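Local coordinates for probable intron-encoded endonuclease 1 (Wickerhamomyces canadensis, PDB 6X1J), which cleaves DNA at a specific recognition sequence as a LAGLIDADG homing endonuclease, driving homing of an intron in the mitochondrial 21S rRNA gene, at residues S191-K196 and I200-N205. Residues are numbered along the deposited sequence; the frame is centred on the assembly and turned at random.
Sequences SIKFNK and IIYIPN. With nucleotides of chain B; nucleotides of chain C.
S191 and K193 pair with Y202 and I200 as the two hydrogen-bonded pairs of an antiparallel hairpin, I192 facing I201 in the non-hydrogen-bonded pair between them, and I200 N to K193 O is the shortest of the four backbone bonds at 2.8 Å. The side chains of S191, K193, I200 and Y202 share one face of the sheet. K193 bends at chi2 (-93°) and runs alongside Y202: its CG touches Y202 CB, its CE lies 3.6 Å from Y202 CG over one ring face in a CH-pi contact, and NZ sits 4.5 Å from the Y202 ring centroid, nearly on the ring normal, in a cation-pi contact. Y202 OH hydrogen-bonds to S162, and W152 meets the ring edge-to-face, which together limit how the ring can turn. Next along this face, I200 CG1 packs 3.6 Å from K193 CB, while I200 CG2 and CD1 touch N195 CB at 4.1 Å. On the reverse face, I192 and I201 pack on helix 172-186. N195, its CG turned away from the backbone N (chi1 174°), brings its amide to two bases: OD1 accepts from N4 of DC17 of chain C at 2.9 Å, almost straight at 176°, while ND2 donates to O6 of DG9 of chain B at 2.8 Å. Q168 also donates to OD1. K196 NZ reaches both O6 and N7 of DG10 of chain B, 2.9 Å from that N7, and a thymine O4 as well. A leucine here would probably leave O6 and N7 of DG10 of chain B, and the thymine O4, without the lysine's ammonium donor and weaken discrimination at that guanine. The hairpin thus carries a donor-acceptor amide and a lysine to base edges in the DNA, the direct readout expected of a LAGLIDADG DNA-binding sheet, while K193 lies over Y202 at the end away from the bases.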
loop_
_atom_site.group_PDB
_atom_site.type_symbol
_atom_site.label_atom_id
_atom_site.label_comp_id
_atom_site.label_asym_id
_atom_site.label_seq_id
_atom_site.Cartn_x
_atom_site.Cartn_y
_atom_site.Cartn_z
ATOM N N SER A 191 10.866 -16.944 -4.898
ATOM C CA SER A 191 11.964 -17.427 -4.032
ATOM C C SER A 191 12.565 -16.193 -3.388
ATOM O O SER A 191 12.273 -15.082 -3.889
ATOM C CB SER A 191 12.968 -18.196 -4.820
ATOM O OG SER A 191 13.584 -17.357 -5.798
ATOM N N ILE A 192 13.284 -16.379 -2.290
ATOM C CA ILE A 192 13.891 -15.291 -1.482
ATOM C C ILE A 192 15.224 -14.846 -2.104
ATOM O O ILE A 192 15.885 -15.638 -2.796
ATOM C CB ILE A 192 14.029 -15.704 -0.002
ATOM C CG1 ILE A 192 14.264 -14.473 0.877
ATOM C CG2 ILE A 192 15.111 -16.777 0.229
ATOM C CD1 ILE A 192 14.016 -14.698 2.345
ATOM N N LYS A 193 15.568 -13.582 -1.880
ATOM C CA LYS A 193 16.867 -12.960 -2.218
ATOM C C LYS A 193 17.136 -11.864 -1.197
ATOM O O LYS A 193 16.251 -11.594 -0.347
ATOM C CB LYS A 193 16.883 -12.304 -3.598
ATOM C CG LYS A 193 16.410 -13.149 -4.766
ATOM C CD LYS A 193 17.526 -13.864 -5.440
ATOM C CE LYS A 193 17.122 -14.319 -6.819
ATOM N NZ LYS A 193 17.805 -15.584 -7.116
ATOM N N PHE A 194 18.297 -11.226 -1.309
ATOM C CA PHE A 194 18.802 -10.248 -0.329
ATOM C C PHE A 194 19.231 -9.006 -1.087
ATOM O O PHE A 194 19.796 -9.099 -2.186
ATOM C CB PHE A 194 19.859 -10.927 0.536
ATOM C CG PHE A 194 19.226 -12.038 1.326
ATOM C CD1 PHE A 194 18.635 -11.788 2.555
ATOM C CD2 PHE A 194 19.059 -13.282 0.756
ATOM C CE1 PHE A 194 17.972 -12.790 3.248
ATOM C CE2 PHE A 194 18.419 -14.292 1.460
ATOM C CZ PHE A 194 17.864 -14.040 2.700
ATOM N N ASN A 195 18.884 -7.863 -0.523
ATOM C CA ASN A 195 19.302 -6.549 -1.035
ATOM C C ASN A 195 19.770 -5.762 0.203
ATOM O O ASN A 195 18.984 -5.635 1.162
ATOM C CB ASN A 195 18.186 -5.975 -1.919
ATOM C CG ASN A 195 18.512 -4.561 -2.349
ATOM O OD1 ASN A 195 17.810 -3.608 -1.983
ATOM N ND2 ASN A 195 19.656 -4.412 -3.002
ATOM N N LYS A 196 21.040 -5.347 0.233
ATOM C CA LYS A 196 21.712 -4.801 1.449
ATOM C C LYS A 196 21.402 -5.692 2.667
ATOM O O LYS A 196 20.936 -5.187 3.696
ATOM C CB LYS A 196 21.265 -3.359 1.680
ATOM C CG LYS A 196 21.416 -2.452 0.469
ATOM C CD LYS A 196 22.301 -1.250 0.707
ATOM C CE LYS A 196 22.310 -0.333 -0.493
ATOM N NZ LYS A 196 21.873 1.029 -0.128
ATOM N N ILE A 200 14.055 -9.859 0.071
ATOM C CA ILE A 200 13.116 -9.435 -1.015
ATOM C C ILE A 200 12.527 -10.677 -1.665
ATOM O O ILE A 200 13.071 -11.777 -1.453
ATOM C CB ILE A 200 13.822 -8.570 -2.066
ATOM C CG1 ILE A 200 14.939 -9.327 -2.790
ATOM C CG2 ILE A 200 14.338 -7.295 -1.429
ATOM C CD1 ILE A 200 15.601 -8.529 -3.888
ATOM N N ILE A 201 11.470 -10.504 -2.433
ATOM C CA ILE A 201 10.736 -11.595 -3.129
ATOM C C ILE A 201 11.020 -11.451 -4.610
ATOM O O ILE A 201 10.622 -10.420 -5.168
ATOM C CB ILE A 201 9.232 -11.525 -2.814
ATOM C CG1 ILE A 201 8.985 -11.557 -1.303
ATOM C CG2 ILE A 201 8.463 -12.631 -3.533
ATOM C CD1 ILE A 201 7.508 -11.619 -0.900
ATOM N N TYR A 202 11.722 -12.423 -5.198
ATOM C CA TYR A 202 12.054 -12.506 -6.639
ATOM C C TYR A 202 10.922 -13.304 -7.273
ATOM O O TYR A 202 10.608 -14.423 -6.765
ATOM C CB TYR A 202 13.442 -13.151 -6.792
ATOM C CG TYR A 202 13.822 -13.659 -8.162
ATOM C CD1 TYR A 202 14.448 -12.835 -9.089
ATOM C CD2 TYR A 202 13.607 -14.982 -8.524
ATOM C CE1 TYR A 202 14.816 -13.303 -10.344
ATOM C CE2 TYR A 202 13.955 -15.465 -9.781
ATOM C CZ TYR A 202 14.575 -14.625 -10.693
ATOM O OH TYR A 202 14.913 -15.078 -11.937
ATOM N N ILE A 203 10.290 -12.760 -8.306
ATOM C CA ILE A 203 9.268 -13.473 -9.123
ATOM C C ILE A 203 9.909 -13.814 -10.457
ATOM O O ILE A 203 10.085 -12.919 -11.273
ATOM C CB ILE A 203 8.014 -12.622 -9.332
ATOM C CG1 ILE A 203 7.436 -12.151 -7.991
ATOM C CG2 ILE A 203 6.990 -13.372 -10.204
ATOM C CD1 ILE A 203 6.367 -11.051 -8.115
ATOM N N PRO A 204 10.205 -15.110 -10.733
ATOM C CA PRO A 204 11.046 -15.480 -11.871
ATOM C C PRO A 204 10.289 -15.165 -13.163
ATOM O O PRO A 204 9.078 -15.032 -13.102
ATOM C CB PRO A 204 11.207 -16.994 -11.705
ATOM C CG PRO A 204 9.856 -17.388 -11.094
ATOM C CD PRO A 204 9.639 -16.304 -10.060
ATOM N N ASN A 205 11.037 -15.084 -14.263
ATOM C CA ASN A 205 10.545 -14.792 -15.622
ATOM C C ASN A 205 9.398 -15.732 -15.994
ATOM O O ASN A 205 8.474 -15.298 -16.711
ATOM C CB ASN A 205 11.658 -14.887 -16.674
ATOM C CG ASN A 205 11.115 -14.666 -18.066
ATOM O OD1 ASN A 205 10.827 -13.521 -18.418
ATOM N ND2 ASN A 205 10.877 -15.744 -18.819
ATOM P P DG B 9 29.483 -2.142 -2.172
ATOM O OP1 DG B 9 30.874 -1.653 -2.163
ATOM O OP2 DG B 9 28.939 -2.875 -0.990
ATOM O "O5'" DG B 9 28.569 -0.885 -2.494
ATOM C "C5'" DG B 9 28.852 -0.141 -3.678
ATOM C "C4'" DG B 9 27.738 0.836 -3.955
ATOM O "O4'" DG B 9 26.551 0.127 -4.381
ATOM C "C3'" DG B 9 27.320 1.696 -2.766
ATOM O "O3'" DG B 9 27.225 3.035 -3.245
ATOM C "C2'" DG B 9 25.990 1.094 -2.360
ATOM C "C1'" DG B 9 25.467 0.683 -3.706
ATOM N N9 DG B 9 24.369 -0.265 -3.724
ATOM C C8 DG B 9 24.211 -1.407 -2.980
ATOM N N7 DG B 9 23.080 -2.018 -3.217
ATOM C C5 DG B 9 22.448 -1.216 -4.159
ATOM C C6 DG B 9 21.175 -1.348 -4.780
ATOM O O6 DG B 9 20.326 -2.239 -4.633
ATOM N N1 DG B 9 20.934 -0.311 -5.673
ATOM C C2 DG B 9 21.788 0.732 -5.925
ATOM N N2 DG B 9 21.360 1.640 -6.828
ATOM N N3 DG B 9 22.970 0.875 -5.340
ATOM C C4 DG B 9 23.239 -0.139 -4.492
ATOM P P DG B 10 27.064 4.240 -2.228
ATOM O OP1 DG B 10 28.412 4.640 -1.775
ATOM O OP2 DG B 10 26.047 3.862 -1.210
ATOM O "O5'" DG B 10 26.432 5.387 -3.150
ATOM C "C5'" DG B 10 26.317 5.302 -4.590
ATOM C "C4'" DG B 10 25.182 6.186 -5.061
ATOM O "O4'" DG B 10 23.970 5.395 -5.198
ATOM C "C3'" DG B 10 24.818 7.327 -4.105
ATOM O "O3'" DG B 10 24.230 8.383 -4.873
ATOM C "C2'" DG B 10 23.704 6.731 -3.265
ATOM C "C1'" DG B 10 22.978 5.816 -4.260
ATOM N N9 DG B 10 22.433 4.611 -3.643
ATOM C C8 DG B 10 23.114 3.809 -2.755
ATOM N N7 DG B 10 22.435 2.760 -2.386
ATOM C C5 DG B 10 21.235 2.865 -3.077
ATOM C C6 DG B 10 20.108 1.994 -3.100
ATOM O O6 DG B 10 19.939 0.933 -2.483
ATOM N N1 DG B 10 19.117 2.462 -3.957
ATOM C C2 DG B 10 19.193 3.614 -4.702
ATOM N N2 DG B 10 18.111 3.885 -5.460
ATOM N N3 DG B 10 20.251 4.424 -4.711
ATOM C C4 DG B 10 21.224 3.994 -3.873
ATOM P P DC C 17 9.782 0.649 -1.914
ATOM O OP1 DC C 17 8.945 1.696 -1.283
ATOM O OP2 DC C 17 9.617 -0.759 -1.450
ATOM O "O5'" DC C 17 9.567 0.769 -3.493
ATOM C "C5'" DC C 17 10.199 -0.048 -4.523
ATOM C "C4'" DC C 17 11.025 0.833 -5.437
ATOM O "O4'" DC C 17 12.332 1.119 -4.862
ATOM C "C3'" DC C 17 11.277 0.363 -6.871
ATOM O "O3'" DC C 17 10.953 1.466 -7.754
ATOM C "C2'" DC C 17 12.746 -0.020 -6.848
ATOM C "C1'" DC C 17 13.351 0.911 -5.826
ATOM N N1 DC C 17 14.559 0.394 -5.124
ATOM C C2 DC C 17 15.671 1.232 -4.910
ATOM O O2 DC C 17 15.649 2.396 -5.343
ATOM N N3 DC C 17 16.742 0.749 -4.238
ATOM C C4 DC C 17 16.719 -0.491 -3.750
ATOM N N4 DC C 17 17.806 -0.935 -3.114
ATOM C C5 DC C 17 15.598 -1.351 -3.932
ATOM C C6 DC C 17 14.541 -0.863 -4.597
#